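Local coordinates for tryptophan halogenase superfamily (Brevundimonas sp. BAL3, PDB 6FRL), which catalyses flavin-dependent halogenation, preferring bromination over chlorination, at residues B[14-19]-B[41-46]; B[78-83]-B[165-170]; B[88-93]-B[349-354]; B[254-259]-B[287-292]. One frame throughout, in Å; residues are numbered along the deposited sequence.

Contact 1. Residues B[14-19]-B[41-46]; sequences VVIVGG and ITVVES
I16 and V43 face each other across two neighbouring parallel strands, 14-17 and 41-45, whose axes run 21° apart. CB of I16 lies 3.7 Å from the carbonyl O of T42 and also rests on CG2 of V43. CG1 of I16, anti to the carbonyl carbon (chi1 -64°), runs past the same oxygen at 4.0 Å. An extended second torsion carries the tip forward until CD1 of I16 meets CG2 of I41 at 4.0 Å, with CG2 of V43 at 4.1 Å from that same CD1. One methyl thus bridges two residues of the partner strand. On the other face V15 CG1 touches CG2 of V44.

The backbones are joined by four hydrogen bonds, among them I16 N to T42 O at 2.8 Å and, where the strand ends, G18 N to V44 O at 2.9 Å. A water links V14 O to the hydroxyl of T42. Beyond the strand the chain turns through G18, whose positive phi (114°) would jam a CB against the preceding carbonyl O. At G19, CA lies 3.5 Å from OE1 of E45, and a CB there would collide with that oxygen. OE2 of E45 makes a salt bridge to R187 and a hydrogen bond to W24 NE1.

The pair belongs to the beta-alpha-beta unit of a Rossmann-type fold, and its glycine turn is consistent with a dinucleotide-binding motif. Helix 20-33 packs A27 on I16 and V43, strand 204-209 places L207 on the V15 and V44 face, and strand 186-189 flanks T42.

Contact 2. Residues B[78-83]-B[165-170]; sequences RATQAT and LHLDAG
T83 and H166 form the tight end of this contact. They are an antiparallel hydrogen-bonded pair, T83 N to H166 O and H166 N to T83 O both measuring 3.0 Å, and their side chains add a third link on the same face. With CG anti to the carbonyl carbon (chi1 -57°), the imidazole turns its ND1 edge to T83, donating to OG1 in its own plane at 3.0 Å. T83 OG1 also bonds P282 O, and NE2 of H166 reaches T268, which fixes the ring at both nitrogens. A phenylalanine in place of H166 would probably leave the hydroxyls of T83 and T268 without their imidazole partner, T83 keeping only its bond to P282 O among those described.

A82 lies close against H166 O, its CA 3.0 Å and its CB 3.2 Å from that oxygen; CB also rests on CB of L167. At T80 one backbone bond, D168 N to T80 O, joins the chains, although T80 is buried against L167. Q81, only partly buried, turns its amide from strand 165-168 and packs on R284 and H285.

D168 caps helix 169-182 through L171 N, and its other carboxylate oxygen pairs with R286. Strand 164-168 is the middle one of a three-stranded antiparallel sheet, between 55-57 and 83-85. F172 of helix 169-182 lies against T80 and L167, while M77 of helix 73-79 touches A82 and L165.

Contact 3. Residues B[88-93]-B[349-354]; sequences IRFLDW and PLESTS
I88 and E351 are the nearest backbone pair, with CA atoms 7.7 Å apart, so strand 88-91 and the loop 349-354 meet through side chains. L350, with CG anti to the backbone N (chi1 -180°), sends CD1 to the edge of the F90 ring, 3.9 Å from CE1. The same L350 CD1 meets CZ2 of W93 tip to tip at 3.8 Å.

E351 bends at its second torsion (-86°), which lays the carboxylate across the tips of I88 and F90, one oxygen on each. Its OE1 touches CD1 of I88 at 3.6 Å. OE2 of E351 stands 3.4 Å from CZ of F90, the ring and carboxylate planes turned 41° apart. CD1 of I88 also reaches OG of S352, which is bonded to K85.

OE2 of E351 is hydrogen-bonded to H400 and OE1 to H102; an alanine in its place would probably leave both histidines without their carboxylate partner and open a gap beside F90.

A buried carboxylate is therefore walled by hydrocarbon yet gripped by two imidazoles. The PLEST sequence and the nearby lysine recall the active-site glutamate and lysine of tryptophan halogenases, which suggests that this contact helps shape the halogenation site.

Contact 4. Residues B[254-259]-B[287-292]; sequences VQSENR and AGNGLV
Strands 254-257 and 287-292 are antiparallel neighbours inside the large mixed sheet, and N289 carries their side-chain contact with V254 and S256. Its amide nitrogen serves two acceptors of the facing strand: N289 ND2 donates to V254 O at 2.9 Å and to S256 OG, also at 2.9 Å. Both partners lie near the amide plane, the second bond being the straighter, with an N-H...O angle of 167° against 150°. The chi1 of -50° sets CG of N289 anti to its carbonyl carbon and brings the amide alongside the other strand, CB packing 4.0 Å from CG1 of V254. OD1 of N289 accepts from L312 N.

The backbone adds V254 N to N289 O at 3.0 Å and a weak return bond from N289 N. S256 and A287 form a second hydrogen-bonded pair, S256 N to A287 O measuring 2.9 Å, and CB of A287 touches the S256 hydroxyl oxygen at 3.5 Å. On the other face Q255 folds back over the partner strand, its OE1 3.2 Å from CA of G288; OE1 is itself bonded to G55 N.

Strands 276-282 and 314-323 continue the sheet beyond the pair. The carboxamide of N289 thus has its nitrogen engaged twice and its oxygen once, so a buried polar group is satisfied and its flip state fixed, and V254 O is gripped twice, by N289 ND2 and, weakly, by N289 N.

Overall arrangement
Contact 1 stands apart in the nucleotide-binding-type part of the fold, its centre about 32 Å from that of contact 3; a bound MES, probably from the crystallisation liquor, lies about 4 Å from the side chain of I41. Contacts 2, 3 and 4 cluster nearer the chain's middle: the centres of contacts 2 and 4 are about 14 Å apart and those of contacts 3 and 4 about 15 Å, nearest atoms about 5 Å apart in each. Contacts 3 and 4 share the large sheet, contact 4 nested in the loop closed by contact 3. Strand 268-273 ties contact 2 to contact 3, T268 reaching H166 and V270 packing on F90. Contact 3 probably borders the halogenation site.

Contact 1. Residues B[14-19]-B[41-46]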
loop_
_atom_site.group_PDB
_atom_site.type_symbol
_atom_site.label_atom_id
_atom_site.label_comp_id
_atom_site.label_asym_id
_atom_site.label_seq_id
_atom_site.Cartn_x
_atom_site.Cartn_y
_atom_site.Cartn_z
ATOM N N VAL B 14 -0.532 -1.837 32.575
ATOM C CA VAL B 14 -1.123 -0.869 31.663
ATOM C C VAL B 14 -2.309 -0.228 32.359
ATOM O O VAL B 14 -3.199 -0.936 32.886
ATOM C CB VAL B 14 -1.605 -1.506 30.346
ATOM C CG1 VAL B 14 -2.264 -0.445 29.436
ATOM C CG2 VAL B 14 -0.446 -2.202 29.641
ATOM N N VAL B 15 -2.331 1.099 32.347
ATOM C CA VAL B 15 -3.395 1.836 33.001
ATOM C C VAL B 15 -4.120 2.666 31.955
ATOM O O VAL B 15 -3.519 3.522 31.317
ATOM C CB VAL B 15 -2.856 2.772 34.122
ATOM C CG1 VAL B 15 -4.004 3.544 34.794
ATOM C CG2 VAL B 15 -2.061 1.973 35.154
ATOM N N ILE B 16 -5.412 2.428 31.814
ATOM C CA ILE B 16 -6.195 3.064 30.793
ATOM C C ILE B 16 -7.005 4.111 31.524
ATOM O O ILE B 16 -7.818 3.769 32.392
ATOM C CB ILE B 16 -7.116 2.023 30.085
ATOM C CG1 ILE B 16 -6.273 0.987 29.350
ATOM C CG2 ILE B 16 -8.057 2.696 29.106
ATOM C CD1 ILE B 16 -7.043 -0.208 28.892
ATOM N N VAL B 17 -6.828 5.372 31.132
ATOM C CA VAL B 17 -7.450 6.481 31.824
ATOM C C VAL B 17 -8.694 6.915 31.085
ATOM O O VAL B 17 -8.609 7.682 30.147
ATOM C CB VAL B 17 -6.465 7.646 31.950
ATOM C CG1 VAL B 17 -7.093 8.840 32.657
ATOM C CG2 VAL B 17 -5.167 7.176 32.596
ATOM N N GLY B 18 -9.854 6.438 31.545
ATOM C CA GLY B 18 -11.159 6.718 30.962
ATOM C C GLY B 18 -11.759 5.429 30.387
ATOM O O GLY B 18 -11.044 4.574 29.870
ATOM N N GLY B 19 -13.077 5.276 30.520
ATOM C CA GLY B 19 -13.826 4.195 29.890
ATOM C C GLY B 19 -14.443 4.686 28.594
ATOM O O GLY B 19 -13.739 5.236 27.746
ATOM N N ILE B 41 -3.739 -5.139 33.516
ATOM C CA ILE B 41 -4.460 -4.103 32.834
ATOM C C ILE B 41 -5.544 -3.619 33.780
ATOM O O ILE B 41 -6.281 -4.419 34.378
ATOM C CB ILE B 41 -5.075 -4.612 31.509
ATOM C CG1 ILE B 41 -3.979 -5.159 30.564
ATOM C CG2 ILE B 41 -5.870 -3.497 30.824
ATOM C CD1 ILE B 41 -4.523 -5.974 29.412
ATOM N N THR B 42 -5.656 -2.299 33.876
ATOM C CA THR B 42 -6.644 -1.645 34.712
ATOM C C THR B 42 -7.206 -0.419 33.975
ATOM O O THR B 42 -6.466 0.320 33.325
ATOM C CB THR B 42 -5.972 -1.168 36.005
ATOM O OG1 THR B 42 -5.286 -2.253 36.625
ATOM C CG2 THR B 42 -6.988 -0.582 36.959
ATOM N N VAL B 43 -8.518 -0.226 34.084
ATOM C CA VAL B 43 -9.224 0.954 33.602
ATOM C C VAL B 43 -9.627 1.783 34.840
ATOM O O VAL B 43 -10.021 1.222 35.856
ATOM C CB VAL B 43 -10.514 0.570 32.826
ATOM C CG1 VAL B 43 -11.372 1.800 32.509
ATOM C CG2 VAL B 43 -10.168 -0.165 31.540
ATOM N N VAL B 44 -9.528 3.101 34.723
ATOM C CA VAL B 44 -9.945 4.055 35.736
ATOM C C VAL B 44 -10.971 5.014 35.123
ATOM O O VAL B 44 -10.635 5.796 34.262
ATOM C CB VAL B 44 -8.724 4.865 36.255
ATOM C CG1 VAL B 44 -9.153 5.873 37.305
ATOM C CG2 VAL B 44 -7.653 3.938 36.815
ATOM N N GLU B 45 -12.214 4.951 35.583
ATOM C CA GLU B 45 -13.309 5.804 35.082
ATOM C C GLU B 45 -14.239 6.192 36.233
ATOM O O GLU B 45 -14.128 5.625 37.323
ATOM C CB GLU B 45 -14.107 5.057 33.984
ATOM C CG GLU B 45 -14.697 3.698 34.393
ATOM C CD GLU B 45 -15.682 3.114 33.369
ATOM O OE1 GLU B 45 -16.159 3.839 32.468
ATOM O OE2 GLU B 45 -16.027 1.913 33.460
ATOM N N SER B 46 -15.183 7.089 35.926
ATOM C CA SER B 46 -16.267 7.493 36.825
ATOM C C SER B 46 -17.611 7.584 36.091
ATOM O O SER B 46 -18.601 6.986 36.528
ATOM C CB SER B 46 -15.929 8.845 37.474
ATOM O OG SER B 46 -15.868 9.852 36.483
HETATM O O HOH W 1 -2.730 -2.166 35.425
#

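Contact 2. Residues B[78-83]-B[165-170]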
loop_
_atom_site.group_PDB
_atom_site.type_symbol
_atom_site.label_atom_id
_atom_site.label_comp_id
_atom_site.label_asym_id
_atom_site.label_seq_id
_atom_site.Cartn_x
_atom_site.Cartn_y
_atom_site.Cartn_z
ATOM N N ARG B 78 -27.523 -7.971 18.764
ATOM C CA ARG B 78 -28.561 -8.118 19.808
ATOM C C ARG B 78 -28.268 -7.233 21.007
ATOM O O ARG B 78 -29.155 -6.555 21.504
ATOM C CB ARG B 78 -28.738 -9.583 20.279
ATOM C CG ARG B 78 -29.896 -10.335 19.613
ATOM C CD ARG B 78 -30.152 -11.721 20.188
ATOM N NE ARG B 78 -29.025 -12.591 19.864
ATOM C CZ ARG B 78 -28.894 -13.348 18.782
ATOM N NH1 ARG B 78 -29.862 -13.427 17.885
ATOM N NH2 ARG B 78 -27.788 -14.072 18.615
ATOM N N ALA B 79 -27.021 -7.236 21.473
ATOM C CA ALA B 79 -26.681 -6.569 22.732
ATOM C C ALA B 79 -26.611 -5.042 22.576
ATOM O O ALA B 79 -26.731 -4.318 23.575
ATOM C CB ALA B 79 -25.382 -7.128 23.314
ATOM N N THR B 80 -26.431 -4.551 21.346
ATOM C CA THR B 80 -26.228 -3.117 21.121
ATOM C C THR B 80 -27.392 -2.399 20.387
ATOM O O THR B 80 -27.218 -1.232 19.949
ATOM C CB THR B 80 -24.895 -2.880 20.382
ATOM O OG1 THR B 80 -24.874 -3.609 19.138
ATOM C CG2 THR B 80 -23.722 -3.301 21.258
ATOM N N GLN B 81 -28.563 -3.062 20.291
ATOM C CA GLN B 81 -29.739 -2.509 19.614
ATOM C C GLN B 81 -29.420 -2.148 18.147
ATOM O O GLN B 81 -30.042 -1.277 17.548
ATOM C CB GLN B 81 -30.324 -1.284 20.367
ATOM C CG GLN B 81 -31.003 -1.590 21.708
ATOM C CD GLN B 81 -32.233 -2.505 21.578
ATOM O OE1 GLN B 81 -32.250 -3.596 22.130
ATOM N NE2 GLN B 81 -33.245 -2.074 20.814
ATOM N N ALA B 82 -28.479 -2.879 17.564
ATOM C CA ALA B 82 -27.886 -2.519 16.283
ATOM C C ALA B 82 -28.749 -2.884 15.108
ATOM O O ALA B 82 -29.590 -3.786 15.200
ATOM C CB ALA B 82 -26.547 -3.219 16.112
ATOM N N THR B 83 -28.487 -2.196 14.001
ATOM C CA THR B 83 -29.013 -2.560 12.681
ATOM C C THR B 83 -27.860 -2.569 11.657
ATOM O O THR B 83 -26.755 -2.089 11.938
ATOM C CB THR B 83 -30.059 -1.537 12.193
ATOM O OG1 THR B 83 -29.414 -0.275 11.955
ATOM C CG2 THR B 83 -31.152 -1.338 13.226
ATOM N N LEU B 165 -22.219 -1.637 11.217
ATOM C CA LEU B 165 -23.309 -1.448 12.174
ATOM C C LEU B 165 -23.688 0.005 12.442
ATOM O O LEU B 165 -22.834 0.934 12.417
ATOM C CB LEU B 165 -22.942 -2.070 13.528
ATOM C CG LEU B 165 -22.355 -3.469 13.555
ATOM C CD1 LEU B 165 -22.135 -3.904 15.008
ATOM C CD2 LEU B 165 -23.259 -4.421 12.794
ATOM N N HIS B 166 -24.987 0.193 12.682
ATOM C CA HIS B 166 -25.481 1.320 13.451
ATOM C C HIS B 166 -25.685 0.733 14.836
ATOM O O HIS B 166 -26.372 -0.277 14.960
ATOM C CB HIS B 166 -26.835 1.828 12.906
ATOM C CG HIS B 166 -26.815 2.219 11.461
ATOM N ND1 HIS B 166 -27.539 1.545 10.504
ATOM C CD2 HIS B 166 -26.162 3.222 10.813
ATOM C CE1 HIS B 166 -27.335 2.116 9.326
ATOM N NE2 HIS B 166 -26.493 3.127 9.483
ATOM N N LEU B 167 -25.130 1.341 15.876
ATOM C CA LEU B 167 -25.269 0.759 17.209
ATOM C C LEU B 167 -25.263 1.764 18.360
ATOM O O LEU B 167 -24.849 2.933 18.214
ATOM C CB LEU B 167 -24.203 -0.336 17.434
ATOM C CG LEU B 167 -22.715 -0.054 17.143
ATOM C CD1 LEU B 167 -22.248 1.355 17.506
ATOM C CD2 LEU B 167 -21.833 -1.065 17.851
ATOM N N ASP B 168 -25.716 1.289 19.522
ATOM C CA ASP B 168 -25.636 2.089 20.751
ATOM C C ASP B 168 -24.224 1.989 21.309
ATOM O O ASP B 168 -23.823 0.937 21.745
ATOM C CB ASP B 168 -26.672 1.653 21.803
ATOM C CG ASP B 168 -26.745 2.633 22.988
ATOM O OD1 ASP B 168 -25.697 3.011 23.545
ATOM O OD2 ASP B 168 -27.841 3.048 23.372
ATOM N N ALA B 169 -23.496 3.097 21.315
ATOM C CA ALA B 169 -22.089 3.089 21.723
ATOM C C ALA B 169 -21.917 2.749 23.202
ATOM O O ALA B 169 -20.986 2.036 23.574
ATOM C CB ALA B 169 -21.430 4.405 21.393
ATOM N N GLY B 170 -22.826 3.270 24.022
ATOM C CA GLY B 170 -22.894 2.953 25.455
ATOM C C GLY B 170 -23.071 1.460 25.709
ATOM O O GLY B 170 -22.343 0.893 26.498
#

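Contact 3. Residues B[88-93]-B[349-354]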
loop_
_atom_site.group_PDB
_atom_site.type_symbol
_atom_site.label_atom_id
_atom_site.label_comp_id
_atom_site.label_asym_id
_atom_site.label_seq_id
_atom_site.Cartn_x
_atom_site.Cartn_y
_atom_site.Cartn_z
ATOM N N ILE B 88 -23.582 5.219 3.322
ATOM C CA ILE B 88 -24.183 6.488 3.774
ATOM C C ILE B 88 -24.898 7.138 2.624
ATOM O O ILE B 88 -24.394 7.143 1.494
ATOM C CB ILE B 88 -23.123 7.482 4.278
ATOM C CG1 ILE B 88 -22.310 6.866 5.416
ATOM C CG2 ILE B 88 -23.754 8.813 4.705
ATOM C CD1 ILE B 88 -21.132 7.738 5.854
ATOM N N ARG B 89 -26.069 7.699 2.906
ATOM C CA ARG B 89 -26.882 8.329 1.875
ATOM C C ARG B 89 -26.831 9.853 1.965
ATOM O O ARG B 89 -27.265 10.416 2.951
ATOM C CB ARG B 89 -28.304 7.819 1.981
ATOM C CG ARG B 89 -29.159 8.196 0.789
ATOM C CD ARG B 89 -30.446 7.422 0.791
ATOM N NE ARG B 89 -31.220 7.677 -0.421
ATOM C CZ ARG B 89 -32.230 6.923 -0.854
ATOM N NH1 ARG B 89 -32.633 5.862 -0.177
ATOM N NH2 ARG B 89 -32.851 7.246 -1.982
ATOM N N PHE B 90 -26.271 10.496 0.941
ATOM C CA PHE B 90 -26.085 11.965 0.905
ATOM C C PHE B 90 -27.240 12.629 0.140
ATOM O O PHE B 90 -27.443 12.368 -1.066
ATOM C CB PHE B 90 -24.735 12.333 0.283
ATOM C CG PHE B 90 -23.574 11.974 1.155
ATOM C CD1 PHE B 90 -23.173 12.805 2.168
ATOM C CD2 PHE B 90 -22.930 10.746 1.018
ATOM C CE1 PHE B 90 -22.144 12.436 3.024
ATOM C CE2 PHE B 90 -21.890 10.390 1.862
ATOM C CZ PHE B 90 -21.493 11.231 2.862
ATOM N N LEU B 91 -28.011 13.448 0.868
ATOM C CA LEU B 91 -29.224 14.105 0.356
ATOM C C LEU B 91 -29.019 15.597 0.321
ATOM O O LEU B 91 -28.496 16.178 1.297
ATOM C CB LEU B 91 -30.447 13.764 1.218
ATOM C CG LEU B 91 -30.778 12.262 1.252
ATOM C CD1 LEU B 91 -31.854 11.915 2.265
ATOM C CD2 LEU B 91 -31.163 11.787 -0.140
ATOM N N ASP B 92 -29.359 16.181 -0.836
ATOM C CA ASP B 92 -29.396 17.638 -1.059
ATOM C C ASP B 92 -28.025 18.351 -1.032
ATOM O O ASP B 92 -28.002 19.557 -0.804
ATOM C CB ASP B 92 -30.386 18.358 -0.095
ATOM C CG ASP B 92 -31.801 17.759 -0.123
ATOM O OD1 ASP B 92 -32.262 17.166 -1.136
ATOM O OD2 ASP B 92 -32.482 17.889 0.890
ATOM N N TRP B 93 -26.905 17.651 -1.281
ATOM C CA TRP B 93 -25.569 18.323 -1.322
ATOM C C TRP B 93 -25.311 19.023 -2.666
ATOM O O TRP B 93 -24.443 19.898 -2.765
ATOM C CB TRP B 93 -24.406 17.355 -0.973
ATOM C CG TRP B 93 -24.377 16.964 0.475
ATOM C CD1 TRP B 93 -25.314 16.206 1.142
ATOM C CD2 TRP B 93 -23.401 17.348 1.459
ATOM N NE1 TRP B 93 -24.967 16.095 2.476
ATOM C CE2 TRP B 93 -23.807 16.789 2.694
ATOM C CE3 TRP B 93 -22.230 18.111 1.421
ATOM C CZ2 TRP B 93 -23.076 16.964 3.863
ATOM C CZ3 TRP B 93 -21.497 18.271 2.592
ATOM C CH2 TRP B 93 -21.919 17.706 3.789
ATOM N N PRO B 349 -18.382 13.512 12.285
ATOM C CA PRO B 349 -18.783 12.142 11.869
ATOM C C PRO B 349 -19.460 12.032 10.502
ATOM O O PRO B 349 -20.409 11.226 10.317
ATOM C CB PRO B 349 -19.766 11.716 12.975
ATOM C CG PRO B 349 -20.398 12.999 13.406
ATOM C CD PRO B 349 -19.307 14.047 13.311
ATOM N N LEU B 350 -18.943 12.788 9.534
ATOM C CA LEU B 350 -19.554 12.874 8.213
ATOM C C LEU B 350 -19.423 11.539 7.502
ATOM O O LEU B 350 -20.313 11.143 6.733
ATOM C CB LEU B 350 -18.908 14.004 7.379
ATOM C CG LEU B 350 -19.451 14.227 5.953
ATOM C CD1 LEU B 350 -20.914 14.632 5.980
ATOM C CD2 LEU B 350 -18.649 15.311 5.236
ATOM N N GLU B 351 -18.292 10.877 7.737
ATOM C CA GLU B 351 -18.008 9.592 7.154
ATOM C C GLU B 351 -17.734 8.521 8.236
ATOM O O GLU B 351 -16.969 7.572 8.010
ATOM C CB GLU B 351 -16.899 9.742 6.092
ATOM C CG GLU B 351 -17.388 10.387 4.788
ATOM C CD GLU B 351 -17.999 9.419 3.776
ATOM O OE1 GLU B 351 -18.115 8.216 4.037
ATOM O OE2 GLU B 351 -18.369 9.873 2.668
ATOM N N SER B 352 -18.382 8.668 9.398
ATOM C CA SER B 352 -18.449 7.597 10.407
ATOM C C SER B 352 -17.058 7.086 10.832
ATOM O O SER B 352 -16.801 5.889 10.769
ATOM C CB SER B 352 -19.257 6.401 9.837
ATOM O OG SER B 352 -20.543 6.782 9.345
ATOM N N THR B 353 -16.157 7.980 11.236
ATOM C CA THR B 353 -14.752 7.591 11.405
ATOM C C THR B 353 -14.223 7.555 12.827
ATOM O O THR B 353 -13.096 7.158 13.031
ATOM C CB THR B 353 -13.800 8.495 10.581
ATOM O OG1 THR B 353 -14.041 9.862 10.918
ATOM C CG2 THR B 353 -13.977 8.264 9.059
ATOM N N SER B 354 -15.031 7.951 13.805
ATOM C CA SER B 354 -14.598 8.054 15.212
ATOM C C SER B 354 -14.135 6.716 15.791
ATOM O O SER B 354 -13.012 6.588 16.317
ATOM C CB SER B 354 -15.753 8.597 16.074
ATOM O OG SER B 354 -15.844 9.991 15.903
#

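Contact 4. Residues B[254-259]-B[287-292]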
loop_
_atom_site.group_PDB
_atom_site.type_symbol
_atom_site.label_atom_id
_atom_site.label_comp_id
_atom_site.label_asym_id
_atom_site.label_seq_id
_atom_site.Cartn_x
_atom_site.Cartn_y
_atom_site.Cartn_z
ATOM N N VAL B 254 -29.583 14.520 19.481
ATOM C CA VAL B 254 -30.756 14.152 20.219
ATOM C C VAL B 254 -31.203 12.750 19.774
ATOM O O VAL B 254 -31.283 12.475 18.551
ATOM C CB VAL B 254 -31.881 15.207 20.033
ATOM C CG1 VAL B 254 -32.297 15.339 18.575
ATOM C CG2 VAL B 254 -33.112 14.885 20.884
ATOM N N GLN B 255 -31.455 11.874 20.767
ATOM C CA GLN B 255 -32.007 10.554 20.505
ATOM C C GLN B 255 -33.511 10.679 20.269
ATOM O O GLN B 255 -34.185 11.470 20.928
ATOM C CB GLN B 255 -31.743 9.557 21.659
ATOM C CG GLN B 255 -30.309 9.111 21.862
ATOM C CD GLN B 255 -29.791 8.185 20.762
ATOM O OE1 GLN B 255 -29.043 8.639 19.879
ATOM N NE2 GLN B 255 -30.152 6.892 20.819
ATOM N N SER B 256 -34.011 9.898 19.322
ATOM C CA SER B 256 -35.418 9.850 18.998
ATOM C C SER B 256 -35.950 8.427 19.173
ATOM O O SER B 256 -35.199 7.441 19.035
ATOM C CB SER B 256 -35.653 10.347 17.571
ATOM O OG SER B 256 -35.117 9.495 16.579
ATOM N N GLU B 257 -37.251 8.342 19.481
ATOM C CA GLU B 257 -37.974 7.078 19.655
ATOM C C GLU B 257 -38.724 6.822 18.358
ATOM O O GLU B 257 -39.395 7.712 17.877
ATOM C CB GLU B 257 -38.937 7.190 20.850
ATOM C CG GLU B 257 -39.684 5.908 21.231
ATOM C CD GLU B 257 -39.421 5.481 22.670
ATOM O OE1 GLU B 257 -39.111 4.282 22.856
ATOM O OE2 GLU B 257 -39.493 6.326 23.610
ATOM N N ASN B 258 -38.603 5.622 17.796
ATOM C CA ASN B 258 -39.289 5.285 16.530
ATOM C C ASN B 258 -40.812 5.355 16.708
ATOM O O ASN B 258 -41.320 4.980 17.760
ATOM C CB ASN B 258 -38.912 3.875 16.034
ATOM C CG ASN B 258 -37.507 3.782 15.469
ATOM O OD1 ASN B 258 -37.060 2.702 15.156
ATOM N ND2 ASN B 258 -36.816 4.901 15.339
ATOM N N ARG B 259 -41.523 5.827 15.675
ATOM C CA ARG B 259 -42.999 5.805 15.641
ATOM C C ARG B 259 -43.445 4.415 15.171
ATOM O O ARG B 259 -42.694 3.738 14.456
ATOM C CB ARG B 259 -43.590 6.913 14.724
ATOM C CG ARG B 259 -42.954 8.272 14.938
ATOM C CD ARG B 259 -43.768 9.487 14.571
ATOM N NE ARG B 259 -42.911 10.628 14.880
ATOM C CZ ARG B 259 -43.184 11.898 14.608
ATOM N NH1 ARG B 259 -42.301 12.832 14.938
ATOM N NH2 ARG B 259 -44.321 12.259 14.012
ATOM N N ALA B 287 -33.307 6.097 17.335
ATOM C CA ALA B 287 -32.349 6.616 16.371
ATOM C C ALA B 287 -31.528 7.759 16.945
ATOM O O ALA B 287 -32.012 8.509 17.793
ATOM C CB ALA B 287 -33.047 7.031 15.095
ATOM N N GLY B 288 -30.271 7.844 16.499
ATOM C CA GLY B 288 -29.440 9.008 16.696
ATOM C C GLY B 288 -29.785 10.072 15.656
ATOM O O GLY B 288 -29.989 9.758 14.470
ATOM N N ASN B 289 -29.900 11.322 16.116
ATOM C CA ASN B 289 -30.121 12.472 15.239
ATOM C C ASN B 289 -29.146 13.570 15.618
ATOM O O ASN B 289 -28.751 13.669 16.772
ATOM C CB ASN B 289 -31.523 13.057 15.377
ATOM C CG ASN B 289 -32.613 12.026 15.277
ATOM O OD1 ASN B 289 -33.328 11.959 14.266
ATOM N ND2 ASN B 289 -32.772 11.223 16.344
ATOM N N GLY B 290 -28.788 14.409 14.648
ATOM C CA GLY B 290 -28.014 15.615 14.933
ATOM C C GLY B 290 -27.855 16.591 13.773
ATOM O O GLY B 290 -28.161 16.279 12.636
ATOM N N LEU B 291 -27.398 17.787 14.095
ATOM C CA LEU B 291 -27.053 18.786 13.127
ATOM C C LEU B 291 -25.652 19.268 13.468
ATOM O O LEU B 291 -25.388 19.689 14.607
ATOM C CB LEU B 291 -28.033 19.968 13.166
ATOM C CG LEU B 291 -27.958 20.912 11.946
ATOM C CD1 LEU B 291 -28.944 20.464 10.872
ATOM C CD2 LEU B 291 -28.196 22.377 12.313
ATOM N N VAL B 292 -24.764 19.184 12.475
ATOM C CA VAL B 292 -23.432 19.820 12.510
ATOM C C VAL B 292 -23.530 21.137 11.731
ATOM O O VAL B 292 -24.089 21.137 10.644
ATOM C CB VAL B 292 -22.382 18.910 11.820
ATOM C CG1 VAL B 292 -21.030 19.632 11.671
ATOM C CG2 VAL B 292 -22.257 17.591 12.580
#